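Local coordinates for protein glycerol kinase, putative (Plasmodium falciparum, PDB 2W40) that probably catalyses the ATP-dependent phosphorylation of glycerol to sn-glycerol 3-phosphate, at residues S15-F20 / Y440-S445; G312-G317 / E386-Q391; S334-K339 / H379-L384; G415-T418 / P422-Q425. All coordinates share one frame; numbering follows the deposited sequence.

Contact 1 (S15-F20 / Y440-S445); sequences STKVFF and YKEVTS
This is an interdomain contact, part aromatic packing and part long salt bridge, in which strand 15-21 of the N-terminal domain meets the start of helix 443-455 of the C-terminal domain. Phe-19 sits in the middle of it. Ser-445 OG lies over the centre of one face of the Phe-19 ring, 3.4 Å above its plane, while the same serine's CB comes to 3.3 Å from Phe-19 CD2. The far end of the ring meets Glu-442 obliquely: Phe-19 CZ is 3.5 Å from Glu-442 CG, and the carboxylate plane is turned 49° from that of the ring. A bend at chi2 (-72°) folds the glutamate chain so that its carboxylate can face Lys-17 as well. The lysine is extended beyond CG and crosses the glutamate at about a right angle, with Lys-17 NZ 3.5 Å from Glu-442 OE1, a long salt bridge, and Glu-442 OE2 3.6 Å from the same NZ. Glu-442 is also the N-cap residue and the centre of an inverse gamma turn; its carbonyl O takes a hydrogen bond of 2.9 Å from Ser-445 OG, in the carbonyl plane. Tyr-21 OH is a second hydrogen-bonding partner of that hydroxyl, which helps keep it fixed above the ring. Ser-445 O, in turn, is bonded to Ser-8 OG on the adjacent strand 3-11. The contact joins the two actin-like domains that define the sugar kinase/Hsp70/actin superfamily, in which the active site lies in the cleft between them.

Contact 2 (G312-G317 / E386-Q391); sequences GTAGSG and EGIAFQ. With EDO (1,2-ethanediol), chain B; EDO (1,2-ethanediol), chain D.
The backbone runs through a turn at Thr-313 and Ala-314 into the N-terminus of helix 315-323, and at that turn Ala-314 CA lies 6.2 Å from Ile-388 CA on the long helix 377-403. This glycine-rich turn follows strand 304-311 in the C-terminal actin-like domain and carries Gly-315, which binds ADP in another structure of the protein. Ile-388 makes the apolar part of the contact. With CG1 anti to its own carbonyl carbon (chi1 -54°) and chi2 extended, its CD1 methyl reaches the turn tip first, 3.6 Å from Ala-314 CA and 3.9 Å from Ala-314 CB. Val-272 of strand 272-279 touches both residues, so the pair is closed in against the sheet. Thr-313 O faces the CG1 of Ile-388 and is buried with no hydrogen-bonding partner in the model. The polar part is carried by Gln-391, one turn further on, whose extended chain brings its amide back alongside the helix. Its NE2 donates to Gly-387 O, 3.2 Å away, with an N-H...O angle of 157°. The acceptor lies in the amide plane of the glutamine, yet the donor stands 59° out of the carbonyl plane. Gln-391 N reaches the same oxygen from the opposite face, so Gly-387 O has two donors. Bonds at both ends of the amide help to fix its rotation, for one water molecule links the other end across the contact, donating to Gln-391 OE1 at 2.8 Å and accepting from Thr-313 N at 2.9 Å.

Contact 3 (S334-K339 / H379-L384); sequences SDIMEK and HIVRAL
Arg-382 leaves helix 377-403 with CG opposite its backbone N (chi1 -179°) and stays straight as far as NE, while Met-337 on helix 333-339 turns at chi3 (80°) and lays its methyl on the guanidinium. Met-337 CE stands 3.4 Å above one face of that group, offset toward its rim, and is 3.6 Å from Arg-382 CZ. The two side chains cross at about a right angle, and their stems also touch, with Met-337 CG 3.9 Å from Arg-382 CG. At the guanidinium edge and in its plane, Met-337 O faces Arg-382 NH1 at 3.3 Å. The guanidinium has clear polar partners outside the two segments: Arg-382 NE forms a salt bridge with Glu-386 OE2, and its NH1 donates to Cys-340 O, just past the end of the short helix. Both bonds probably help fix the orientation of the buried guanidinium, and the Glu-386 carboxylate probably offsets its charge. Beside this pair, Ile-336 and Val-381 form the apolar side of the interface. Ile-336 CD1 reaches Val-381 CG1 at 3.5 Å, again with the side chains nearly perpendicular. The helix axes pass 9.5 Å apart with a signed crossing angle of -104°, so the helices meet across a small patch. Ser-334, which binds ADP in another structure of this protein, is on the same short helix. Pro-422 of helix 421-431 packs on Met-337, Phe-348 of strand 347-349 lies against Ile-380 and Leu-384, and Trp-320 of the second subunit touches Ile-380.

Contact 4 (G415-T418 / P422-Q425); sequences GGMT and PFMQ
Met-417 brings its SD obliquely over the CE2-CZ rim of the Phe-423 ring, 4.6 Å from the ring centroid and 41° off the normal, a Met-aromatic contact. It bridges the glycine-led turn after strand 411-414 and the helix 421-431 that follows, a strand-turn-helix unit of the C-terminal actin-like domain; Gly-416 in this turn binds ADP in another structure of the protein. The methionine is extended beyond CG, which lets its chain run past the phenylalanine: Met-417 CB lies 3.9 Å from Phe-423 CE2, and SD meets the ring further out, at CE2 and CZ. Phe-423 sends its ring toward the turn with CG trans to the backbone N (chi1 180°). Met-417 O comes to the edge of that ring, near its plane, 3.6 Å from Phe-423 CD2. Met-424 fills the next place along the helix. Bent at both chi2 and chi3, it brings its CG to 3.4 Å from Thr-418 O and lies side by side with the threonine, its SD 4.1 Å from Thr-418 CG2. Tyr-268 of strand 264-268 packs on Met-417, Thr-418 and Met-424 alike, joining the unit to the sheet. The turn itself is tied by Gly-415 O, which accepts from both Thr-418 N and Thr-418 OG1, the hydroxyl bond being 2.7 Å long and in the carbonyl plane.

Overall arrangement
Contact 1 joins the N-terminal and C-terminal domains, bringing together segments 420 residues apart; the other three lie between them in sequence, within the C-terminal domain. Contacts 2 and 3 share helix 377-403, contact 3 within the sequence span of contact 2, and contact 4 follows both. The centres of contacts 2, 3 and 4 are 12 to 13 Å from one another, and all touch: Met-417 CE reaches Gly-315, Leu-384 meets Gly-317, and Met-337 CE packs against the backbone of Phe-423. Contact 1, centred 18 to 27 Å from these, touches contact 4 through Lys-441 and Gly-415. Gly-315, Ser-334 and Gly-416, which bind ADP in another structure, thus sit on one framework beside the interdomain cleft.

Contact 1 (S15-F20 / Y440-S445)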
loop_
_atom_site.group_PDB
_atom_site.type_symbol
_atom_site.label_atom_id
_atom_site.label_comp_id
_atom_site.label_asym_id
_atom_site.label_seq_id
_atom_site.Cartn_x
_atom_site.Cartn_y
_atom_site.Cartn_z
ATOM N N SER C 15 2.530 -23.643 -8.427
ATOM C CA SER C 15 3.197 -24.425 -9.436
ATOM C C SER C 15 3.120 -25.913 -9.093
ATOM O O SER C 15 2.749 -26.317 -8.025
ATOM C CB SER C 15 4.658 -24.016 -9.619
ATOM O OG SER C 15 5.471 -24.469 -8.526
ATOM N N THR C 16 3.407 -26.708 -10.109
ATOM C CA THR C 16 3.490 -28.147 -10.014
ATOM C C THR C 16 4.984 -28.444 -10.146
ATOM O O THR C 16 5.621 -27.973 -11.109
ATOM C CB THR C 16 2.659 -28.830 -11.123
ATOM O OG1 THR C 16 1.261 -28.431 -11.031
ATOM C CG2 THR C 16 2.799 -30.367 -11.044
ATOM N N LYS C 17 5.458 -29.282 -9.237
ATOM C CA LYS C 17 6.873 -29.668 -9.110
ATOM C C LYS C 17 6.938 -31.214 -9.245
ATOM O O LYS C 17 6.107 -31.975 -8.662
ATOM C CB LYS C 17 7.414 -29.265 -7.731
ATOM C CG LYS C 17 7.182 -27.830 -7.387
ATOM C CD LYS C 17 7.495 -27.470 -5.985
ATOM C CE LYS C 17 7.041 -26.063 -5.734
ATOM N NZ LYS C 17 7.739 -25.530 -4.527
ATOM N N VAL C 18 7.963 -31.633 -9.990
ATOM C CA VAL C 18 8.363 -33.064 -10.042
ATOM C C VAL C 18 9.806 -33.208 -9.576
ATOM O O VAL C 18 10.665 -32.366 -9.902
ATOM C CB VAL C 18 8.137 -33.727 -11.413
ATOM C CG1 VAL C 18 6.632 -33.711 -11.913
ATOM C CG2 VAL C 18 9.054 -33.104 -12.541
ATOM N N PHE C 19 10.010 -34.212 -8.724
ATOM C CA PHE C 19 11.298 -34.556 -8.130
ATOM C C PHE C 19 11.546 -35.991 -8.336
ATOM O O PHE C 19 10.703 -36.835 -8.012
ATOM C CB PHE C 19 11.345 -34.262 -6.666
ATOM C CG PHE C 19 11.173 -32.821 -6.358
ATOM C CD1 PHE C 19 12.242 -32.013 -6.181
ATOM C CD2 PHE C 19 9.923 -32.294 -6.220
ATOM C CE1 PHE C 19 12.100 -30.720 -5.864
ATOM C CE2 PHE C 19 9.767 -31.010 -5.931
ATOM C CZ PHE C 19 10.886 -30.194 -5.770
ATOM N N PHE C 20 12.677 -36.288 -8.948
ATOM C CA PHE C 20 13.167 -37.684 -9.037
ATOM C C PHE C 20 14.286 -37.835 -8.019
ATOM O O PHE C 20 15.308 -37.155 -8.114
ATOM C CB PHE C 20 13.595 -38.064 -10.460
ATOM C CG PHE C 20 12.512 -37.890 -11.473
ATOM C CD1 PHE C 20 11.812 -38.954 -11.954
ATOM C CD2 PHE C 20 12.147 -36.578 -11.940
ATOM C CE1 PHE C 20 10.812 -38.761 -12.918
ATOM C CE2 PHE C 20 11.180 -36.404 -12.917
ATOM C CZ PHE C 20 10.481 -37.507 -13.362
ATOM N N TYR C 440 17.685 -29.973 3.334
ATOM C CA TYR C 440 16.769 -30.118 2.186
ATOM C C TYR C 440 15.821 -28.902 2.135
ATOM O O TYR C 440 15.183 -28.759 3.089
ATOM C CB TYR C 440 15.932 -31.361 2.544
ATOM C CG TYR C 440 16.668 -32.696 2.843
ATOM C CD1 TYR C 440 17.043 -33.558 1.758
ATOM C CD2 TYR C 440 16.921 -33.149 4.155
ATOM C CE1 TYR C 440 17.692 -34.836 1.962
ATOM C CE2 TYR C 440 17.630 -34.394 4.389
ATOM C CZ TYR C 440 17.978 -35.245 3.279
ATOM O OH TYR C 440 18.615 -36.472 3.377
ATOM N N LYS C 441 15.675 -27.982 1.161
ATOM C CA LYS C 441 14.466 -26.956 1.293
ATOM C C LYS C 441 13.078 -27.558 0.888
ATOM O O LYS C 441 11.933 -27.306 1.601
ATOM C CB LYS C 441 14.666 -25.635 0.558
ATOM N N GLU C 442 13.190 -28.410 -0.165
ATOM C CA GLU C 442 11.985 -29.139 -0.728
ATOM C C GLU C 442 11.567 -30.316 0.125
ATOM O O GLU C 442 11.290 -31.394 -0.387
ATOM C CB GLU C 442 12.119 -29.530 -2.200
ATOM C CG GLU C 442 12.309 -28.338 -3.155
ATOM C CD GLU C 442 11.050 -27.455 -3.391
ATOM O OE1 GLU C 442 9.914 -27.739 -2.901
ATOM O OE2 GLU C 442 11.210 -26.467 -4.168
ATOM N N VAL C 443 11.358 -30.071 1.427
ATOM C CA VAL C 443 11.066 -31.175 2.354
ATOM C C VAL C 443 9.652 -31.755 2.082
ATOM O O VAL C 443 9.395 -32.953 2.405
ATOM C CB VAL C 443 11.206 -30.854 3.863
ATOM C CG1 VAL C 443 12.618 -30.336 4.202
ATOM C CG2 VAL C 443 10.240 -29.812 4.316
ATOM N N THR C 444 8.750 -30.940 1.495
ATOM C CA THR C 444 7.438 -31.515 1.078
ATOM C C THR C 444 7.554 -32.709 0.136
ATOM O O THR C 444 6.987 -33.789 0.376
ATOM C CB THR C 444 6.578 -30.413 0.457
ATOM O OG1 THR C 444 6.287 -29.463 1.521
ATOM C CG2 THR C 444 5.271 -30.998 -0.112
ATOM N N SER C 445 8.272 -32.527 -0.986
ATOM C CA SER C 445 8.488 -33.632 -1.943
ATOM C C SER C 445 9.244 -34.798 -1.309
ATOM O O SER C 445 9.001 -35.939 -1.650
ATOM C CB SER C 445 9.201 -33.131 -3.163
ATOM O OG SER C 445 10.556 -32.755 -2.888
#

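Contact 2 (G312-G317 / E386-Q391)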
loop_
_atom_site.group_PDB
_atom_site.type_symbol
_atom_site.label_atom_id
_atom_site.label_comp_id
_atom_site.label_asym_id
_atom_site.label_seq_id
_atom_site.Cartn_x
_atom_site.Cartn_y
_atom_site.Cartn_z
ATOM N N GLY C 312 -2.183 -17.514 5.659
ATOM C CA GLY C 312 -2.489 -17.563 4.262
ATOM C C GLY C 312 -1.609 -16.678 3.392
ATOM O O GLY C 312 -1.294 -17.017 2.260
ATOM N N THR C 313 -1.232 -15.497 3.909
ATOM C CA THR C 313 -0.409 -14.574 3.099
ATOM C C THR C 313 1.055 -14.709 3.488
ATOM O O THR C 313 1.409 -14.282 4.596
ATOM C CB THR C 313 -0.838 -13.100 3.237
ATOM O OG1 THR C 313 -2.205 -12.986 2.842
ATOM C CG2 THR C 313 0.096 -12.195 2.352
ATOM N N ALA C 314 1.890 -15.296 2.608
ATOM C CA ALA C 314 3.366 -15.397 2.800
ATOM C C ALA C 314 3.973 -15.241 1.420
ATOM O O ALA C 314 3.977 -14.101 0.912
ATOM C CB ALA C 314 3.746 -16.744 3.482
ATOM N N GLY C 315 4.375 -16.326 0.755
ATOM C CA GLY C 315 4.723 -16.332 -0.641
ATOM C C GLY C 315 3.641 -15.758 -1.557
ATOM O O GLY C 315 3.897 -15.096 -2.559
ATOM N N SER C 316 2.379 -16.017 -1.166
ATOM C CA SER C 316 1.232 -15.453 -1.920
ATOM C C SER C 316 1.305 -13.913 -1.869
ATOM O O SER C 316 0.929 -13.262 -2.841
ATOM C CB SER C 316 -0.034 -15.965 -1.317
ATOM O OG SER C 316 -0.132 -15.672 0.073
ATOM N N GLY C 317 1.726 -13.343 -0.709
ATOM C CA GLY C 317 1.968 -11.898 -0.559
ATOM C C GLY C 317 3.129 -11.405 -1.461
ATOM O O GLY C 317 3.018 -10.395 -2.136
ATOM N N GLU C 386 7.823 -8.872 7.608
ATOM C CA GLU C 386 7.671 -8.776 9.042
ATOM C C GLU C 386 6.335 -9.288 9.497
ATOM O O GLU C 386 6.252 -9.945 10.542
ATOM C CB GLU C 386 7.953 -7.381 9.551
ATOM C CG GLU C 386 9.398 -6.841 9.377
ATOM C CD GLU C 386 9.670 -5.579 10.219
ATOM O OE1 GLU C 386 8.710 -4.990 10.844
ATOM O OE2 GLU C 386 10.874 -5.139 10.249
ATOM N N GLY C 387 5.289 -8.911 8.789
ATOM C CA GLY C 387 3.933 -9.429 9.107
ATOM C C GLY C 387 3.788 -10.956 9.131
ATOM O O GLY C 387 2.977 -11.494 9.854
ATOM N N ILE C 388 4.614 -11.672 8.364
ATOM C CA ILE C 388 4.677 -13.143 8.466
ATOM C C ILE C 388 5.107 -13.541 9.862
ATOM O O ILE C 388 4.476 -14.388 10.517
ATOM C CB ILE C 388 5.532 -13.764 7.331
ATOM C CG1 ILE C 388 5.047 -13.317 5.911
ATOM C CG2 ILE C 388 5.644 -15.327 7.507
ATOM C CD1 ILE C 388 5.963 -13.760 4.771
ATOM N N ALA C 389 6.252 -12.972 10.295
ATOM C CA ALA C 389 6.780 -13.229 11.631
ATOM C C ALA C 389 5.847 -12.919 12.747
ATOM O O ALA C 389 5.633 -13.754 13.634
ATOM C CB ALA C 389 8.160 -12.550 11.807
ATOM N N PHE C 390 5.213 -11.726 12.664
ATOM C CA PHE C 390 4.219 -11.398 13.689
ATOM C C PHE C 390 3.050 -12.376 13.779
ATOM O O PHE C 390 2.582 -12.684 14.876
ATOM C CB PHE C 390 3.711 -9.978 13.453
ATOM C CG PHE C 390 4.706 -8.897 13.813
ATOM C CD1 PHE C 390 5.235 -8.763 15.123
ATOM C CD2 PHE C 390 5.144 -8.010 12.834
ATOM C CE1 PHE C 390 6.151 -7.722 15.405
ATOM C CE2 PHE C 390 6.031 -7.004 13.136
ATOM C CZ PHE C 390 6.564 -6.904 14.411
ATOM N N GLN C 391 2.585 -12.827 12.619
ATOM C CA GLN C 391 1.521 -13.827 12.622
ATOM C C GLN C 391 1.998 -15.185 13.226
ATOM O O GLN C 391 1.263 -15.853 13.994
ATOM C CB GLN C 391 1.020 -14.017 11.170
ATOM C CG GLN C 391 0.093 -12.884 10.662
ATOM C CD GLN C 391 -0.305 -13.164 9.259
ATOM O OE1 GLN C 391 -1.333 -13.752 9.024
ATOM N NE2 GLN C 391 0.565 -12.794 8.290
HETATM C C1 EDO B . 7.605 -3.351 13.518
HETATM O O1 EDO B . 8.762 -4.199 13.322
HETATM C C2 EDO B . 7.807 -2.035 12.737
HETATM O O2 EDO B . 8.946 -1.281 13.260
HETATM C C1 EDO D . -1.857 -14.333 -5.178
HETATM O O1 EDO D . -0.913 -13.263 -5.083
HETATM C C2 EDO D . -1.688 -14.850 -6.530
HETATM O O2 EDO D . -0.352 -15.422 -6.513
HETATM O O HOH W 1 -2.086 -14.183 6.389
#

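Contact 3 (S334-K339 / H379-L384)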
loop_
_atom_site.group_PDB
_atom_site.type_symbol
_atom_site.label_atom_id
_atom_site.label_comp_id
_atom_site.label_asym_id
_atom_site.label_seq_id
_atom_site.Cartn_x
_atom_site.Cartn_y
_atom_site.Cartn_z
ATOM N N SER C 334 16.107 -10.833 0.491
ATOM C CA SER C 334 17.175 -10.787 1.492
ATOM C C SER C 334 17.911 -9.457 1.428
ATOM O O SER C 334 18.174 -8.774 2.457
ATOM C CB SER C 334 18.189 -11.955 1.290
ATOM O OG SER C 334 19.338 -11.875 2.166
ATOM N N ASP C 335 18.271 -9.104 0.207
ATOM C CA ASP C 335 19.006 -7.858 -0.009
ATOM C C ASP C 335 18.144 -6.697 0.483
ATOM O O ASP C 335 18.627 -5.810 1.228
ATOM C CB ASP C 335 19.347 -7.672 -1.476
ATOM C CG ASP C 335 20.591 -8.465 -1.901
ATOM O OD1 ASP C 335 21.419 -8.868 -0.993
ATOM O OD2 ASP C 335 20.714 -8.735 -3.138
ATOM N N ILE C 336 16.858 -6.752 0.172
ATOM C CA ILE C 336 15.888 -5.724 0.723
ATOM C C ILE C 336 15.931 -5.716 2.239
ATOM O O ILE C 336 16.015 -4.667 2.844
ATOM C CB ILE C 336 14.409 -5.890 0.263
ATOM C CG1 ILE C 336 14.201 -5.437 -1.156
ATOM C CG2 ILE C 336 13.391 -5.055 1.154
ATOM C CD1 ILE C 336 12.752 -5.716 -1.711
ATOM N N MET C 337 15.898 -6.855 2.891
ATOM C CA MET C 337 16.027 -6.813 4.352
ATOM C C MET C 337 17.419 -6.451 4.933
ATOM O O MET C 337 17.504 -5.875 6.029
ATOM C CB MET C 337 15.413 -8.067 4.948
ATOM C CG MET C 337 13.867 -7.904 5.002
ATOM S SD MET C 337 13.200 -9.240 5.927
ATOM C CE MET C 337 13.413 -8.840 7.655
ATOM N N GLU C 338 18.499 -6.663 4.184
ATOM C CA GLU C 338 19.826 -6.167 4.636
ATOM C C GLU C 338 19.896 -4.633 4.573
ATOM O O GLU C 338 20.308 -3.937 5.572
ATOM C CB GLU C 338 20.900 -6.730 3.713
ATOM C CG GLU C 338 21.059 -8.260 3.689
ATOM C CD GLU C 338 21.857 -8.826 4.900
ATOM O OE1 GLU C 338 22.220 -7.979 5.778
ATOM O OE2 GLU C 338 22.100 -10.098 4.993
ATOM N N LYS C 339 19.481 -4.118 3.405
ATOM C CA LYS C 339 19.618 -2.721 3.118
ATOM C C LYS C 339 18.641 -1.896 3.889
ATOM O O LYS C 339 18.949 -0.758 4.285
ATOM C CB LYS C 339 19.424 -2.457 1.637
ATOM C CG LYS C 339 20.457 -3.099 0.780
ATOM C CD LYS C 339 20.325 -2.525 -0.681
ATOM C CE LYS C 339 21.106 -3.320 -1.736
ATOM N NZ LYS C 339 21.985 -2.362 -2.538
ATOM N N HIS C 379 10.509 -0.619 1.975
ATOM C CA HIS C 379 9.944 -0.650 3.300
ATOM C C HIS C 379 8.620 -1.400 3.335
ATOM O O HIS C 379 8.299 -2.097 4.305
ATOM C CB HIS C 379 9.694 0.773 3.843
ATOM C CG HIS C 379 10.867 1.683 3.799
ATOM N ND1 HIS C 379 11.927 1.618 4.692
ATOM C CD2 HIS C 379 11.083 2.776 3.052
ATOM C CE1 HIS C 379 12.759 2.628 4.462
ATOM N NE2 HIS C 379 12.268 3.338 3.465
ATOM N N ILE C 380 7.840 -1.267 2.269
ATOM C CA ILE C 380 6.538 -1.984 2.151
ATOM C C ILE C 380 6.762 -3.484 2.055
ATOM O O ILE C 380 6.078 -4.260 2.683
ATOM C CB ILE C 380 5.706 -1.418 0.972
ATOM C CG1 ILE C 380 5.432 0.106 1.233
ATOM C CG2 ILE C 380 4.494 -2.307 0.651
ATOM C CD1 ILE C 380 4.813 0.898 -0.008
ATOM N N VAL C 381 7.716 -3.862 1.204
ATOM C CA VAL C 381 8.147 -5.272 1.091
ATOM C C VAL C 381 8.588 -5.854 2.434
ATOM O O VAL C 381 8.075 -6.915 2.867
ATOM C CB VAL C 381 9.249 -5.407 -0.031
ATOM C CG1 VAL C 381 9.852 -6.855 -0.017
ATOM C CG2 VAL C 381 8.637 -5.043 -1.341
ATOM N N ARG C 382 9.484 -5.155 3.120
ATOM C CA ARG C 382 9.955 -5.582 4.451
ATOM C C ARG C 382 8.812 -5.725 5.422
ATOM O O ARG C 382 8.785 -6.660 6.186
ATOM C CB ARG C 382 11.053 -4.623 4.980
ATOM C CG ARG C 382 11.550 -5.045 6.312
ATOM C CD ARG C 382 12.644 -4.193 6.900
ATOM N NE ARG C 382 12.791 -4.723 8.227
ATOM C CZ ARG C 382 13.779 -5.460 8.699
ATOM N NH1 ARG C 382 14.930 -5.610 8.028
ATOM N NH2 ARG C 382 13.629 -5.985 9.892
ATOM N N ALA C 383 7.841 -4.811 5.346
ATOM C CA ALA C 383 6.763 -4.787 6.352
ATOM C C ALA C 383 5.909 -6.083 6.112
ATOM O O ALA C 383 5.398 -6.715 7.018
ATOM C CB ALA C 383 5.857 -3.455 6.196
ATOM N N LEU C 384 5.711 -6.416 4.824
ATOM C CA LEU C 384 4.886 -7.639 4.496
ATOM C C LEU C 384 5.610 -8.885 5.146
ATOM O O LEU C 384 4.984 -9.698 5.837
ATOM C CB LEU C 384 4.630 -7.852 3.028
ATOM C CG LEU C 384 3.801 -9.080 2.713
ATOM C CD1 LEU C 384 2.735 -8.875 1.633
ATOM C CD2 LEU C 384 4.691 -10.307 2.414
#

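Contact 4 (G415-T418 / P422-Q425)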
loop_
_atom_site.group_PDB
_atom_site.type_symbol
_atom_site.label_atom_id
_atom_site.label_comp_id
_atom_site.label_asym_id
_atom_site.label_seq_id
_atom_site.Cartn_x
_atom_site.Cartn_y
_atom_site.Cartn_z
ATOM N N GLY C 415 11.787 -24.265 3.660
ATOM C CA GLY C 415 11.204 -23.439 2.573
ATOM C C GLY C 415 12.155 -22.459 1.965
ATOM O O GLY C 415 13.145 -22.060 2.515
ATOM N N GLY C 416 11.815 -21.984 0.785
ATOM C CA GLY C 416 12.657 -20.977 0.196
ATOM C C GLY C 416 13.106 -19.805 1.023
ATOM O O GLY C 416 14.274 -19.437 1.018
ATOM N N MET C 417 12.171 -19.219 1.766
ATOM C CA MET C 417 12.448 -18.091 2.546
ATOM C C MET C 417 13.410 -18.342 3.704
ATOM O O MET C 417 13.981 -17.421 4.226
ATOM C CB MET C 417 11.099 -17.627 3.141
ATOM C CG MET C 417 10.137 -16.928 2.180
ATOM S SD MET C 417 8.658 -16.279 3.090
ATOM C CE MET C 417 7.820 -15.610 1.617
ATOM N N THR C 418 13.632 -19.629 4.058
ATOM C CA THR C 418 14.516 -19.953 5.175
ATOM C C THR C 418 15.987 -19.739 4.805
ATOM O O THR C 418 16.869 -19.772 5.670
ATOM C CB THR C 418 14.240 -21.417 5.682
ATOM O OG1 THR C 418 14.728 -22.299 4.677
ATOM C CG2 THR C 418 12.750 -21.680 5.991
ATOM N N PRO C 422 18.426 -12.462 7.167
ATOM C CA PRO C 422 17.727 -11.445 7.980
ATOM C C PRO C 422 16.268 -11.744 8.250
ATOM O O PRO C 422 15.779 -11.472 9.318
ATOM C CB PRO C 422 17.872 -10.147 7.204
ATOM C CG PRO C 422 18.350 -10.546 5.877
ATOM C CD PRO C 422 19.051 -11.879 5.948
ATOM N N PHE C 423 15.614 -12.366 7.310
ATOM C CA PHE C 423 14.226 -12.799 7.587
ATOM C C PHE C 423 14.140 -13.832 8.685
ATOM O O PHE C 423 13.360 -13.666 9.682
ATOM C CB PHE C 423 13.626 -13.383 6.279
ATOM C CG PHE C 423 12.219 -13.867 6.421
ATOM C CD1 PHE C 423 11.174 -13.023 6.748
ATOM C CD2 PHE C 423 11.933 -15.222 6.284
ATOM C CE1 PHE C 423 9.814 -13.497 6.879
ATOM C CE2 PHE C 423 10.617 -15.671 6.445
ATOM C CZ PHE C 423 9.553 -14.808 6.695
ATOM N N MET C 424 14.958 -14.892 8.599
ATOM C CA MET C 424 14.927 -15.928 9.634
ATOM C C MET C 424 15.356 -15.359 10.994
ATOM O O MET C 424 14.820 -15.734 12.057
ATOM C CB MET C 424 15.797 -17.082 9.177
ATOM C CG MET C 424 15.232 -17.900 8.017
ATOM S SD MET C 424 13.359 -18.221 8.185
ATOM C CE MET C 424 13.534 -19.369 9.420
ATOM N N GLN C 425 16.314 -14.416 10.998
ATOM C CA GLN C 425 16.740 -13.802 12.259
ATOM C C GLN C 425 15.567 -13.010 12.896
ATOM O O GLN C 425 15.324 -13.107 14.068
ATOM C CB GLN C 425 17.960 -12.930 12.030
ATOM C CG GLN C 425 18.493 -12.389 13.363
ATOM C CD GLN C 425 18.951 -13.486 14.334
ATOM O OE1 GLN C 425 19.903 -14.188 14.027
ATOM N NE2 GLN C 425 18.325 -13.587 15.450
#